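IAA acetyltransferase (Bacillus cereus ATCC 14579, PDB 1Y9K) probably acts as an N-acetyltransferase of the GNAT family, moving an acetyl group to an amine whose identity is not established. Local coordinates at residues A[53-58]-A[63-68]; A[22-27]-A[31-36]; A[38-43]-A[83-88]; A[98-103]-A[111-116]. All coordinates share one frame; numbering follows the deposited sequence.

The four contacts fall along one GNAT-type fold built on a central mixed sheet. Contact 2 comes first in the chain, then contact 1, which is nested in the loop closed by contact 3, and last contact 4. Contact 1 is the hairpin in the middle of the sheet. Strand 38-43 of contact 3 flanks it on one side and strand 97-103 of contact 4 on the other. Leu-83 on helix 78-92 packs against both contacts 1 and 4. Contact 2 joins the hairpin through Tyr-33 and Asn-66. Contacts 2 and 4 lie on opposite sides of the chain's centre, with centres about 18 Å apart. Two helical layers thus meet a shared sheet.

Contact 1. Residues A[53-58]-A[63-68]; sequences VLLETR and EIMNIA
Leu-55 and Glu-63 form a hydrogen-bonded antiparallel pair in the central beta hairpin of the GNAT fold. Glu-63 N donates to Leu-55 O at 2.8 Å, and Leu-55 N returns a bond to Glu-63 O at 2.9 Å. Further along, the pairing is broken by a beta bulge. Val-53 faces both Met-65 and Asn-66, so strand 61-69 carries one extra residue here. A bulge in this strand is a familiar GNAT feature; its place is consistent with a splay from strand 97-103 that takes acetyl-CoA in relatives. Met-65 N donates to Val-53 O at 2.8 Å. Val-53 N turns instead to Asn-66 O. Two carbonyls take a second, weaker contact: the CA-H of Ile-64 approaches Val-53 O, and that of Leu-54 approaches Glu-63 O.

Several polar side-chain atoms have partners too. A water accepts from Thr-57 OG1 and donates to Glu-63 OE1, each at 2.8 Å. Glu-63 OE2 makes a salt bridge with Arg-148. The Asn-66 amide points off the hairpin, where ND2 bonds Tyr-33 OH and Leu-20 O. On the outer edges of the hairpin, Leu-54 bonds Leu-38 and Ile-64 bonds Glu-99 through their backbones.

Leu-54 and Ile-64 are a non-hydrogen-bonded pair on the face that holds helix 78-92. Their side chains run side by side in the same direction. CD2 of Leu-54 rests on CG1 of Ile-64 at 3.7 Å. Met-65 is present as selenomethionine, and its chain bends twice beyond CG. That bend brings SE to 4.1 Å from Leu-55 CD2, while CG lies 3.5 Å from Leu-55 CB.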
loop_
_atom_site.group_PDB
_atom_site.type_symbol
_atom_site.label_atom_id
_atom_site.label_comp_id
_atom_site.label_asym_id
_atom_site.label_seq_id
_atom_site.Cartn_x
_atom_site.Cartn_y
_atom_site.Cartn_z
ATOM N N VAL A 53 -0.007 5.453 0.531
ATOM C CA VAL A 53 -0.646 6.260 1.562
ATOM C C VAL A 53 -0.274 5.642 2.910
ATOM O O VAL A 53 -0.482 4.440 3.140
ATOM C CB VAL A 53 -2.202 6.304 1.395
ATOM C CG1 VAL A 53 -2.867 7.165 2.470
ATOM C CG2 VAL A 53 -2.585 6.813 0.027
ATOM N N LEU A 54 0.299 6.477 3.780
ATOM C CA LEU A 54 0.596 6.127 5.170
ATOM C C LEU A 54 -0.485 6.674 6.079
ATOM O O LEU A 54 -0.902 7.815 5.926
ATOM C CB LEU A 54 1.946 6.701 5.587
ATOM C CG LEU A 54 3.163 5.937 5.080
ATOM C CD1 LEU A 54 4.442 6.620 5.517
ATOM C CD2 LEU A 54 3.132 4.497 5.573
ATOM N N LEU A 55 -0.964 5.847 7.005
ATOM C CA LEU A 55 -1.905 6.302 8.023
ATOM C C LEU A 55 -1.368 5.957 9.407
ATOM O O LEU A 55 -0.889 4.847 9.628
ATOM C CB LEU A 55 -3.275 5.668 7.804
ATOM C CG LEU A 55 -4.447 6.075 8.708
ATOM C CD1 LEU A 55 -4.845 7.524 8.465
ATOM C CD2 LEU A 55 -5.641 5.147 8.516
ATOM N N GLU A 56 -1.435 6.918 10.326
ATOM C CA GLU A 56 -1.058 6.691 11.720
ATOM C C GLU A 56 -2.235 6.083 12.474
ATOM O O GLU A 56 -3.327 6.664 12.527
ATOM C CB GLU A 56 -0.580 7.985 12.390
ATOM C CG GLU A 56 0.271 7.735 13.631
ATOM C CD GLU A 56 0.692 9.012 14.343
ATOM O OE1 GLU A 56 0.476 10.119 13.813
ATOM O OE2 GLU A 56 1.253 8.900 15.445
ATOM N N THR A 57 -2.006 4.912 13.061
ATOM C CA THR A 57 -3.098 4.085 13.561
ATOM C C THR A 57 -3.055 3.934 15.090
ATOM O O THR A 57 -3.539 4.814 15.818
ATOM C CB THR A 57 -3.124 2.710 12.840
ATOM O OG1 THR A 57 -1.865 2.052 13.011
ATOM C CG2 THR A 57 -3.378 2.897 11.334
ATOM N N ARG A 58 -2.502 2.814 15.562
ATOM C CA ARG A 58 -2.218 2.600 16.974
ATOM C C ARG A 58 -0.994 3.434 17.358
ATOM O O ARG A 58 -0.318 3.960 16.471
ATOM C CB ARG A 58 -1.962 1.117 17.241
ATOM C CG ARG A 58 -3.208 0.268 17.321
ATOM C CD ARG A 58 -2.937 -1.035 18.080
ATOM N NE ARG A 58 -3.611 -2.151 17.430
ATOM C CZ ARG A 58 -3.153 -3.401 17.399
ATOM N NH1 ARG A 58 -2.009 -3.723 17.994
ATOM N NH2 ARG A 58 -3.840 -4.339 16.758
ATOM N N GLU A 63 0.454 2.513 9.067
ATOM C CA GLU A 63 0.113 1.468 8.136
ATOM C C GLU A 63 0.098 1.990 6.709
ATOM O O GLU A 63 -0.434 3.069 6.451
ATOM C CB GLU A 63 -1.255 0.885 8.461
ATOM C CG GLU A 63 -1.593 -0.315 7.584
ATOM C CD GLU A 63 -2.828 -1.063 8.038
ATOM O OE1 GLU A 63 -3.262 -0.889 9.204
ATOM O OE2 GLU A 63 -3.357 -1.838 7.211
ATOM N N ILE A 64 0.674 1.213 5.791
ATOM C CA ILE A 64 0.515 1.447 4.357
ATOM C C ILE A 64 -0.887 1.014 3.921
ATOM O O ILE A 64 -1.161 -0.180 3.771
ATOM C CB ILE A 64 1.597 0.732 3.528
ATOM C CG1 ILE A 64 2.992 1.164 4.012
ATOM C CG2 ILE A 64 1.422 1.074 2.062
ATOM C CD1 ILE A 64 4.140 0.253 3.593
HETATM N N MSE A 65 -1.775 1.993 3.758
HETATM C CA MSE A 65 -3.199 1.726 3.498
HETATM C C MSE A 65 -3.465 1.402 2.046
HETATM O O MSE A 65 -4.487 0.797 1.700
HETATM C CB MSE A 65 -4.063 2.923 3.905
HETATM C CG MSE A 65 -4.075 3.233 5.407
HETATM SE SE MSE A 65 -4.477 1.831 6.473
HETATM C CE MSE A 65 -6.105 1.394 5.899
ATOM N N ASN A 66 -2.548 1.835 1.198
ATOM C CA ASN A 66 -2.653 1.660 -0.236
ATOM C C ASN A 66 -1.266 1.840 -0.798
ATOM O O ASN A 66 -0.546 2.757 -0.407
ATOM C CB ASN A 66 -3.617 2.695 -0.840
ATOM C CG ASN A 66 -4.024 2.367 -2.270
ATOM O OD1 ASN A 66 -3.176 2.123 -3.130
ATOM N ND2 ASN A 66 -5.323 2.397 -2.537
ATOM N N ILE A 67 -0.878 0.924 -1.673
ATOM C CA ILE A 67 0.354 1.042 -2.442
ATOM C C ILE A 67 0.056 0.507 -3.850
ATOM O O ILE A 67 -0.550 -0.550 -3.998
ATOM C CB ILE A 67 1.562 0.346 -1.744
ATOM C CG1 ILE A 67 2.834 0.477 -2.584
ATOM C CG2 ILE A 67 1.249 -1.114 -1.391
ATOM C CD1 ILE A 67 4.110 0.361 -1.769
ATOM N N ALA A 68 0.439 1.266 -4.874
ATOM C CA ALA A 68 0.081 0.926 -6.251
ATOM C C ALA A 68 1.146 1.388 -7.213
ATOM O O ALA A 68 1.730 2.457 -7.030
ATOM C CB ALA A 68 -1.285 1.535 -6.640
HETATM O O HOH W 1 -2.510 -0.413 11.883
#

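Contact 2. Residues A[22-27]-A[31-36]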
loop_
_atom_site.group_PDB
_atom_site.type_symbol
_atom_site.label_atom_id
_atom_site.label_comp_id
_atom_site.label_asym_id
_atom_site.label_seq_id
_atom_site.Cartn_x
_atom_site.Cartn_y
_atom_site.Cartn_z
ATOM N N LEU A 22 -6.418 1.127 -8.445
ATOM C CA LEU A 22 -5.777 -0.095 -8.882
ATOM C C LEU A 22 -5.590 -1.047 -7.700
ATOM O O LEU A 22 -5.789 -2.260 -7.829
ATOM C CB LEU A 22 -4.441 0.246 -9.539
ATOM C CG LEU A 22 -3.677 -0.772 -10.377
ATOM C CD1 LEU A 22 -4.561 -1.470 -11.406
ATOM C CD2 LEU A 22 -2.527 -0.042 -11.052
ATOM N N ALA A 23 -5.240 -0.484 -6.544
ATOM C CA ALA A 23 -5.016 -1.270 -5.335
ATOM C C ALA A 23 -6.281 -1.387 -4.489
ATOM O O ALA A 23 -6.443 -2.359 -3.750
ATOM C CB ALA A 23 -3.882 -0.670 -4.517
ATOM N N ASP A 24 -7.170 -0.398 -4.602
ATOM C CA ASP A 24 -8.382 -0.343 -3.783
ATOM C C ASP A 24 -9.588 0.087 -4.621
ATOM O O ASP A 24 -9.764 1.276 -4.892
ATOM C CB ASP A 24 -8.160 0.591 -2.592
ATOM C CG ASP A 24 -9.299 0.579 -1.600
ATOM O OD1 ASP A 24 -10.368 0.016 -1.878
ATOM O OD2 ASP A 24 -9.124 1.155 -0.519
ATOM N N PRO A 25 -10.423 -0.889 -5.032
ATOM C CA PRO A 25 -11.530 -0.697 -5.987
ATOM C C PRO A 25 -12.611 0.307 -5.589
ATOM O O PRO A 25 -13.401 0.699 -6.433
ATOM C CB PRO A 25 -12.145 -2.103 -6.102
ATOM C CG PRO A 25 -11.064 -3.026 -5.679
ATOM C CD PRO A 25 -10.324 -2.299 -4.607
ATOM N N SER A 26 -12.650 0.726 -4.333
ATOM C CA SER A 26 -13.709 1.625 -3.881
ATOM C C SER A 26 -13.201 3.050 -3.611
ATOM O O SER A 26 -12.217 3.253 -2.890
ATOM C CB SER A 26 -14.422 1.037 -2.659
ATOM O OG SER A 26 -14.898 2.050 -1.788
ATOM N N GLU A 27 -13.879 4.027 -4.208
ATOM C CA GLU A 27 -13.539 5.431 -4.026
ATOM C C GLU A 27 -13.907 5.943 -2.635
ATOM O O GLU A 27 -13.282 6.876 -2.123
ATOM C CB GLU A 27 -14.206 6.288 -5.096
ATOM C CG GLU A 27 -13.412 6.344 -6.394
ATOM C CD GLU A 27 -13.935 7.385 -7.382
ATOM O OE1 GLU A 27 -14.252 8.527 -6.965
ATOM O OE2 GLU A 27 -14.012 7.059 -8.585
ATOM N N ALA A 31 -11.235 7.463 0.142
ATOM C CA ALA A 31 -11.565 8.695 0.847
ATOM C C ALA A 31 -11.382 8.597 2.369
ATOM O O ALA A 31 -10.888 9.542 2.982
ATOM C CB ALA A 31 -12.977 9.153 0.503
ATOM N N THR A 32 -11.755 7.455 2.959
ATOM C CA THR A 32 -11.595 7.224 4.401
ATOM C C THR A 32 -10.154 7.471 4.894
ATOM O O THR A 32 -9.957 8.163 5.903
ATOM C CB THR A 32 -12.190 5.841 4.909
ATOM O OG1 THR A 32 -11.456 4.699 4.403
ATOM C CG2 THR A 32 -13.665 5.712 4.523
ATOM N N TYR A 33 -9.155 6.978 4.163
ATOM C CA TYR A 33 -7.773 7.141 4.615
ATOM C C TYR A 33 -6.936 8.290 4.022
ATOM O O TYR A 33 -5.927 8.687 4.617
ATOM C CB TYR A 33 -7.001 5.829 4.544
ATOM C CG TYR A 33 -7.035 5.083 3.230
ATOM C CD1 TYR A 33 -6.147 5.399 2.199
ATOM C CD2 TYR A 33 -7.903 4.008 3.047
ATOM C CE1 TYR A 33 -6.145 4.684 1.005
ATOM C CE2 TYR A 33 -7.909 3.279 1.858
ATOM C CZ TYR A 33 -7.030 3.622 0.845
ATOM O OH TYR A 33 -7.042 2.911 -0.324
ATOM N N VAL A 34 -7.326 8.825 2.872
ATOM C CA VAL A 34 -6.553 9.925 2.293
ATOM C C VAL A 34 -6.738 11.213 3.095
ATOM O O VAL A 34 -5.776 11.943 3.308
ATOM C CB VAL A 34 -6.796 10.143 0.758
ATOM C CG1 VAL A 34 -6.387 8.903 -0.043
ATOM C CG2 VAL A 34 -8.242 10.526 0.467
ATOM N N GLN A 35 -7.961 11.455 3.571
ATOM C CA GLN A 35 -8.272 12.601 4.430
ATOM C C GLN A 35 -7.381 12.628 5.672
ATOM O O GLN A 35 -6.869 13.688 6.063
ATOM C CB GLN A 35 -9.750 12.562 4.856
ATOM C CG GLN A 35 -10.364 13.926 5.245
ATOM C CD GLN A 35 -9.892 14.488 6.612
ATOM O OE1 GLN A 35 -9.671 15.705 6.750
ATOM N NE2 GLN A 35 -9.750 13.610 7.617
ATOM N N ARG A 36 -7.191 11.454 6.275
ATOM C CA ARG A 36 -6.482 11.331 7.553
ATOM C C ARG A 36 -4.985 11.059 7.407
ATOM O O ARG A 36 -4.224 11.266 8.348
ATOM C CB ARG A 36 -7.132 10.246 8.419
ATOM C CG ARG A 36 -8.463 10.632 9.058
ATOM C CD ARG A 36 -8.992 9.491 9.943
ATOM N NE ARG A 36 -7.971 9.024 10.888
ATOM C CZ ARG A 36 -7.790 7.761 11.274
ATOM N NH1 ARG A 36 -8.573 6.778 10.816
ATOM N NH2 ARG A 36 -6.813 7.485 12.133
#
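Tyr-33 OH donates to Asp-24 OD2 at 2.7 Å. This bond ties the turn after helix 17-23 to helix 27-36, in the paired-helix region after the first strand of the GNAT fold. The acceptor is the anti lone pair of OD2, the one away from OD1. The carboxylate comes in at the edge of the phenol, in the plane of the ring, and the two flat groups are only 23° from coplanar. The side chains reach each other from opposite directions. Asp-24 extends with CG anti to its N (chi1 -173°). Tyr-33 holds CG between its N and carbonyl carbon (chi1 52°), an uncommon setting within a helix, and this swings the ring toward Asp-24.

Both partners are held a second time. Tyr-33 OH has a second partner in the hairpin, Asn-66, and Asp-24 OD1 bonds Tyr-132 OH. These contacts probably fix the rotation of the carboxylate and the phenol hydroxyl.

OD1 of Asp-24 also takes a weak bond from Ser-26 N, 3.4 Å away, in the manner of a loose Asx turn around Pro-25. Ser-26 is the N-cap of the second helix, and its OG caps Gln-29 N. Tyr-33 packs on Met-65 and Val-53, and Ala-23 on Asn-66 and Ala-68. The first helical turn closes as Ala-31 N donates to Glu-27 O at 3.1 Å, and Ala-31 CB sits 3.5 Å from the same Glu-27 O.

Contact 3. Residues A[38-43]-A[83-88]; sequences LTYVAK and LRHAVE
The rings of Tyr-40 and His-85 meet obliquely, where helix 78-92 packs on the sheet of the GNAT fold. Their centroids are 5.6 Å apart and their planes are inclined at 55°. A corner of the imidazole does the touching. His-85 CE1 reaches Tyr-40 CD2 at 3.7 Å and lies somewhat farther, 4.1 Å, from Tyr-40 CE2. The contact falls on the CD2-CE2 bond of the phenol.

Another ring belongs to the same cluster. Tyr-52, on the neighbouring strand 48-56, meets the Tyr-40 ring with nearly parallel planes, and its OH bonds His-85 ND1. The imidazole is thus placed by a polar bond as well as by its contact with Tyr-40, while Ile-7 of strand 6-10 also touches it.

Both side chains set out toward the opposite segment and cross at about a right angle. His-85 carries its ring anti to the backbone N (chi1 -166°), which lets the imidazole reach across from the helix to the strand. The main chains stay well apart. The nearest CA atoms, of Tyr-40 and Ala-86, are separated by 8.5 Å. The contact is accordingly small, about 66 Å² in all, and rests on this one pair of rings.

The helix beneath is regular. Two i to i-4 bonds span His-85: Val-87 N bonds Leu-83 O at 3.0 Å, and Glu-88 N bonds Arg-84 O at 3.1 Å.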
loop_
_atom_site.group_PDB
_atom_site.type_symbol
_atom_site.label_atom_id
_atom_site.label_comp_id
_atom_site.label_asym_id
_atom_site.label_seq_id
_atom_site.Cartn_x
_atom_site.Cartn_y
_atom_site.Cartn_z
ATOM N N LEU A 38 -1.132 10.355 4.808
ATOM C CA LEU A 38 -0.090 11.044 4.058
ATOM C C LEU A 38 0.185 10.285 2.772
ATOM O O LEU A 38 0.527 9.101 2.806
ATOM C CB LEU A 38 1.203 11.152 4.885
ATOM C CG LEU A 38 1.152 11.634 6.340
ATOM C CD1 LEU A 38 2.416 11.231 7.105
ATOM C CD2 LEU A 38 0.941 13.138 6.420
ATOM N N THR A 39 0.047 10.979 1.644
ATOM C CA THR A 39 0.181 10.368 0.327
ATOM C C THR A 39 1.474 10.793 -0.363
ATOM O O THR A 39 1.771 11.977 -0.465
ATOM C CB THR A 39 -1.017 10.718 -0.571
ATOM O OG1 THR A 39 -2.239 10.480 0.138
ATOM C CG2 THR A 39 -0.998 9.891 -1.842
ATOM N N TYR A 40 2.235 9.807 -0.831
ATOM C CA TYR A 40 3.455 10.051 -1.592
ATOM C C TYR A 40 3.321 9.433 -2.979
ATOM O O TYR A 40 2.776 8.340 -3.116
ATOM C CB TYR A 40 4.678 9.491 -0.851
ATOM C CG TYR A 40 4.848 10.066 0.540
ATOM C CD1 TYR A 40 3.966 9.720 1.570
ATOM C CD2 TYR A 40 5.888 10.950 0.831
ATOM C CE1 TYR A 40 4.098 10.241 2.848
ATOM C CE2 TYR A 40 6.036 11.481 2.114
ATOM C CZ TYR A 40 5.127 11.121 3.117
ATOM O OH TYR A 40 5.246 11.640 4.393
ATOM N N VAL A 41 3.790 10.134 -4.006
ATOM C CA VAL A 41 3.737 9.584 -5.365
ATOM C C VAL A 41 5.122 9.336 -5.964
ATOM O O VAL A 41 6.085 9.998 -5.603
ATOM C CB VAL A 41 2.851 10.425 -6.332
ATOM C CG1 VAL A 41 1.420 10.497 -5.824
ATOM C CG2 VAL A 41 3.438 11.835 -6.563
ATOM N N ALA A 42 5.201 8.360 -6.865
ATOM C CA ALA A 42 6.400 8.110 -7.660
ATOM C C ALA A 42 6.191 8.645 -9.080
ATOM O O ALA A 42 5.145 8.401 -9.701
ATOM C CB ALA A 42 6.724 6.628 -7.688
ATOM N N LYS A 43 7.182 9.381 -9.583
ATOM C CA LYS A 43 7.131 9.924 -10.945
ATOM C C LYS A 43 8.289 9.413 -11.797
ATOM O O LYS A 43 9.421 9.340 -11.313
ATOM C CB LYS A 43 7.145 11.455 -10.916
ATOM C CG LYS A 43 6.144 12.068 -9.963
ATOM C CD LYS A 43 5.984 13.548 -10.204
ATOM C CE LYS A 43 5.099 14.156 -9.131
ATOM N NZ LYS A 43 4.425 15.399 -9.589
ATOM N N LEU A 83 8.326 1.157 -1.125
ATOM C CA LEU A 83 8.304 0.476 0.158
ATOM C C LEU A 83 9.466 0.946 1.030
ATOM O O LEU A 83 9.250 1.333 2.181
ATOM C CB LEU A 83 8.365 -1.036 -0.075
ATOM C CG LEU A 83 7.424 -1.986 0.659
ATOM C CD1 LEU A 83 6.000 -1.437 0.817
ATOM C CD2 LEU A 83 7.411 -3.306 -0.087
ATOM N N ARG A 84 10.685 0.908 0.483
ATOM C CA ARG A 84 11.860 1.517 1.117
ATOM C C ARG A 84 11.536 2.935 1.607
ATOM O O ARG A 84 11.842 3.281 2.752
ATOM C CB ARG A 84 13.063 1.569 0.153
ATOM C CG ARG A 84 13.708 0.211 -0.210
ATOM C CD ARG A 84 15.168 0.376 -0.717
ATOM N NE ARG A 84 15.292 0.702 -2.151
ATOM C CZ ARG A 84 15.311 1.938 -2.668
ATOM N NH1 ARG A 84 15.440 2.107 -3.981
ATOM N NH2 ARG A 84 15.197 3.012 -1.890
ATOM N N HIS A 85 10.895 3.731 0.743
ATOM C CA HIS A 85 10.537 5.126 1.049
ATOM C C HIS A 85 9.496 5.251 2.163
ATOM O O HIS A 85 9.604 6.144 3.013
ATOM C CB HIS A 85 10.053 5.848 -0.212
ATOM C CG HIS A 85 9.984 7.342 -0.085
ATOM N ND1 HIS A 85 9.025 7.987 0.668
ATOM C CD2 HIS A 85 10.725 8.319 -0.660
ATOM C CE1 HIS A 85 9.189 9.294 0.567
ATOM N NE2 HIS A 85 10.213 9.523 -0.235
ATOM N N ALA A 86 8.493 4.370 2.154
ATOM C CA ALA A 86 7.510 4.303 3.238
ATOM C C ALA A 86 8.172 4.033 4.596
ATOM O O ALA A 86 7.858 4.712 5.585
ATOM C CB ALA A 86 6.441 3.260 2.937
ATOM N N VAL A 87 9.084 3.052 4.628
ATOM C CA VAL A 87 9.841 2.688 5.833
ATOM C C VAL A 87 10.619 3.897 6.369
ATOM O O VAL A 87 10.535 4.216 7.564
ATOM C CB VAL A 87 10.817 1.490 5.571
ATOM C CG1 VAL A 87 11.762 1.258 6.755
ATOM C CG2 VAL A 87 10.047 0.201 5.233
ATOM N N GLU A 88 11.360 4.565 5.477
ATOM C CA GLU A 88 12.153 5.743 5.836
ATOM C C GLU A 88 11.297 6.912 6.309
ATOM O O GLU A 88 11.659 7.606 7.252
ATOM C CB GLU A 88 13.073 6.176 4.682
ATOM C CG GLU A 88 14.277 5.251 4.476
ATOM C CD GLU A 88 14.948 4.845 5.792
ATOM O OE1 GLU A 88 15.521 5.735 6.463
ATOM O OE2 GLU A 88 14.899 3.640 6.152
#

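Contact 4. Residues A[98-103]-A[111-116]; sequences LEVGTG and ALYQKC
Val-100 packs over one face of the Tyr-113 ring. Its CG1 makes a CH-pi contact, 4.0 Å from the ring centroid and 21° off the normal. The methyl is offset toward the rim. The other branch, CG2, reaches the far end of the ring, 3.8 Å from Tyr-113 CZ. The valine thus lays both methyls along the phenol. Its torsion explains this: CG1 lies between the backbone N and the carbonyl carbon (chi1 67°), with CG2 anti to N.

Thr-102 comes from a different side. Its CB lies in the ring plane, at the edge, 3.8 Å from Tyr-113 CE2. Face and edge contacts together probably limit how the ring can turn.

The hydroxyl is reached through water. One water donates to Gly-101 O at 2.8 Å and lies 2.6 Å from Tyr-113 OH, so it bridges strand backbone and phenol.

Further out, Leu-83 of helix 78-92, Ile-67 of strand 61-69 and Phe-118 also touch Tyr-113. Strand 97-103 is held in the sheet by backbone bonds on both sides, Glu-99 with Met-62 and Val-100 with Leu-149. The axes of 98-103 and 111-115 run nearly antiparallel (161°) and approach to 10.5 Å. Lys-115 N bonds Ala-111 O at 2.9 Å and keeps the last turn wound.

This strand-then-helix unit is a hallmark of the GNAT fold. In several relatives a tyrosine on this helix serves as a general acid near the acetyl-CoA sulfur. The position of Tyr-113 is consistent with such a place, though its role here is not established.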
loop_
_atom_site.group_PDB
_atom_site.type_symbol
_atom_site.label_atom_id
_atom_site.label_comp_id
_atom_site.label_asym_id
_atom_site.label_seq_id
_atom_site.Cartn_x
_atom_site.Cartn_y
_atom_site.Cartn_z
ATOM N N LEU A 98 5.651 -0.404 11.489
ATOM C CA LEU A 98 5.000 -0.215 10.194
ATOM C C LEU A 98 4.205 -1.464 9.799
ATOM O O LEU A 98 4.723 -2.576 9.861
ATOM C CB LEU A 98 6.014 0.169 9.101
ATOM C CG LEU A 98 5.460 0.602 7.730
ATOM C CD1 LEU A 98 4.583 1.868 7.790
ATOM C CD2 LEU A 98 6.583 0.772 6.718
ATOM N N GLU A 99 2.944 -1.263 9.420
ATOM C CA GLU A 99 2.062 -2.350 8.992
ATOM C C GLU A 99 1.581 -2.191 7.554
ATOM O O GLU A 99 1.485 -1.083 7.015
ATOM C CB GLU A 99 0.868 -2.498 9.933
ATOM C CG GLU A 99 1.282 -2.760 11.395
ATOM C CD GLU A 99 0.113 -3.056 12.312
ATOM O OE1 GLU A 99 -0.994 -2.550 12.075
ATOM O OE2 GLU A 99 0.301 -3.799 13.297
ATOM N N VAL A 100 1.293 -3.328 6.939
ATOM C CA VAL A 100 0.718 -3.383 5.616
ATOM C C VAL A 100 -0.176 -4.625 5.553
ATOM O O VAL A 100 0.169 -5.686 6.080
ATOM C CB VAL A 100 1.834 -3.405 4.526
ATOM C CG1 VAL A 100 2.651 -4.708 4.583
ATOM C CG2 VAL A 100 1.248 -3.166 3.127
ATOM N N GLY A 101 -1.338 -4.475 4.926
ATOM C CA GLY A 101 -2.225 -5.604 4.673
ATOM C C GLY A 101 -2.234 -5.893 3.190
ATOM O O GLY A 101 -1.934 -5.012 2.375
ATOM N N THR A 102 -2.549 -7.139 2.844
ATOM C CA THR A 102 -2.788 -7.530 1.464
ATOM C C THR A 102 -3.666 -8.783 1.432
ATOM O O THR A 102 -3.731 -9.512 2.417
ATOM C CB THR A 102 -1.483 -7.720 0.665
ATOM O OG1 THR A 102 -1.767 -7.542 -0.721
ATOM C CG2 THR A 102 -0.871 -9.104 0.883
ATOM N N GLY A 103 -4.353 -9.003 0.311
ATOM C CA GLY A 103 -5.214 -10.165 0.133
ATOM C C GLY A 103 -4.470 -11.494 0.145
ATOM O O GLY A 103 -3.285 -11.557 -0.193
ATOM N N ALA A 111 5.377 -12.052 -1.093
ATOM C CA ALA A 111 6.822 -12.247 -1.253
ATOM C C ALA A 111 7.593 -10.926 -1.154
ATOM O O ALA A 111 8.601 -10.854 -0.442
ATOM C CB ALA A 111 7.144 -12.957 -2.576
ATOM N N LEU A 112 7.116 -9.899 -1.865
ATOM C CA LEU A 112 7.741 -8.571 -1.853
ATOM C C LEU A 112 7.858 -7.982 -0.439
ATOM O O LEU A 112 8.948 -7.612 -0.007
ATOM C CB LEU A 112 6.988 -7.600 -2.774
ATOM C CG LEU A 112 7.542 -6.166 -2.880
ATOM C CD1 LEU A 112 8.897 -6.151 -3.596
ATOM C CD2 LEU A 112 6.553 -5.213 -3.562
ATOM N N TYR A 113 6.735 -7.904 0.272
ATOM C CA TYR A 113 6.711 -7.367 1.630
ATOM C C TYR A 113 7.687 -8.074 2.554
ATOM O O TYR A 113 8.425 -7.421 3.296
ATOM C CB TYR A 113 5.291 -7.409 2.216
ATOM C CG TYR A 113 4.278 -6.569 1.455
ATOM C CD1 TYR A 113 4.679 -5.460 0.706
ATOM C CD2 TYR A 113 2.923 -6.868 1.504
ATOM C CE1 TYR A 113 3.742 -4.681 -0.008
ATOM C CE2 TYR A 113 1.981 -6.100 0.808
ATOM C CZ TYR A 113 2.401 -5.010 0.054
ATOM O OH TYR A 113 1.486 -4.255 -0.632
ATOM N N GLN A 114 7.709 -9.406 2.493
ATOM C CA GLN A 114 8.590 -10.195 3.351
ATOM C C GLN A 114 10.075 -10.011 3.003
ATOM O O GLN A 114 10.923 -9.937 3.899
ATOM C CB GLN A 114 8.206 -11.670 3.306
ATOM C CG GLN A 114 6.837 -11.981 3.857
ATOM C CD GLN A 114 6.556 -13.462 3.862
ATOM O OE1 GLN A 114 6.012 -14.014 2.898
ATOM N NE2 GLN A 114 6.959 -14.126 4.931
ATOM N N LYS A 115 10.377 -9.939 1.703
ATOM C CA LYS A 115 11.730 -9.630 1.223
ATOM C C LYS A 115 12.185 -8.284 1.765
ATOM O O LYS A 115 13.356 -8.089 2.037
ATOM C CB LYS A 115 11.784 -9.601 -0.310
ATOM C CG LYS A 115 11.757 -10.968 -0.969
ATOM C CD LYS A 115 11.973 -10.873 -2.477
ATOM C CE LYS A 115 11.655 -12.207 -3.177
ATOM N NZ LYS A 115 12.325 -12.335 -4.514
ATOM N N CYS A 116 11.234 -7.367 1.923
ATOM C CA CYS A 116 11.512 -6.028 2.428
ATOM C C CYS A 116 11.457 -5.910 3.966
ATOM O O CYS A 116 11.600 -4.823 4.500
ATOM C CB CYS A 116 10.579 -5.008 1.752
ATOM S SG CYS A 116 10.824 -4.852 -0.070
HETATM O O HOH W 2 -1.000 -4.120 -0.073
#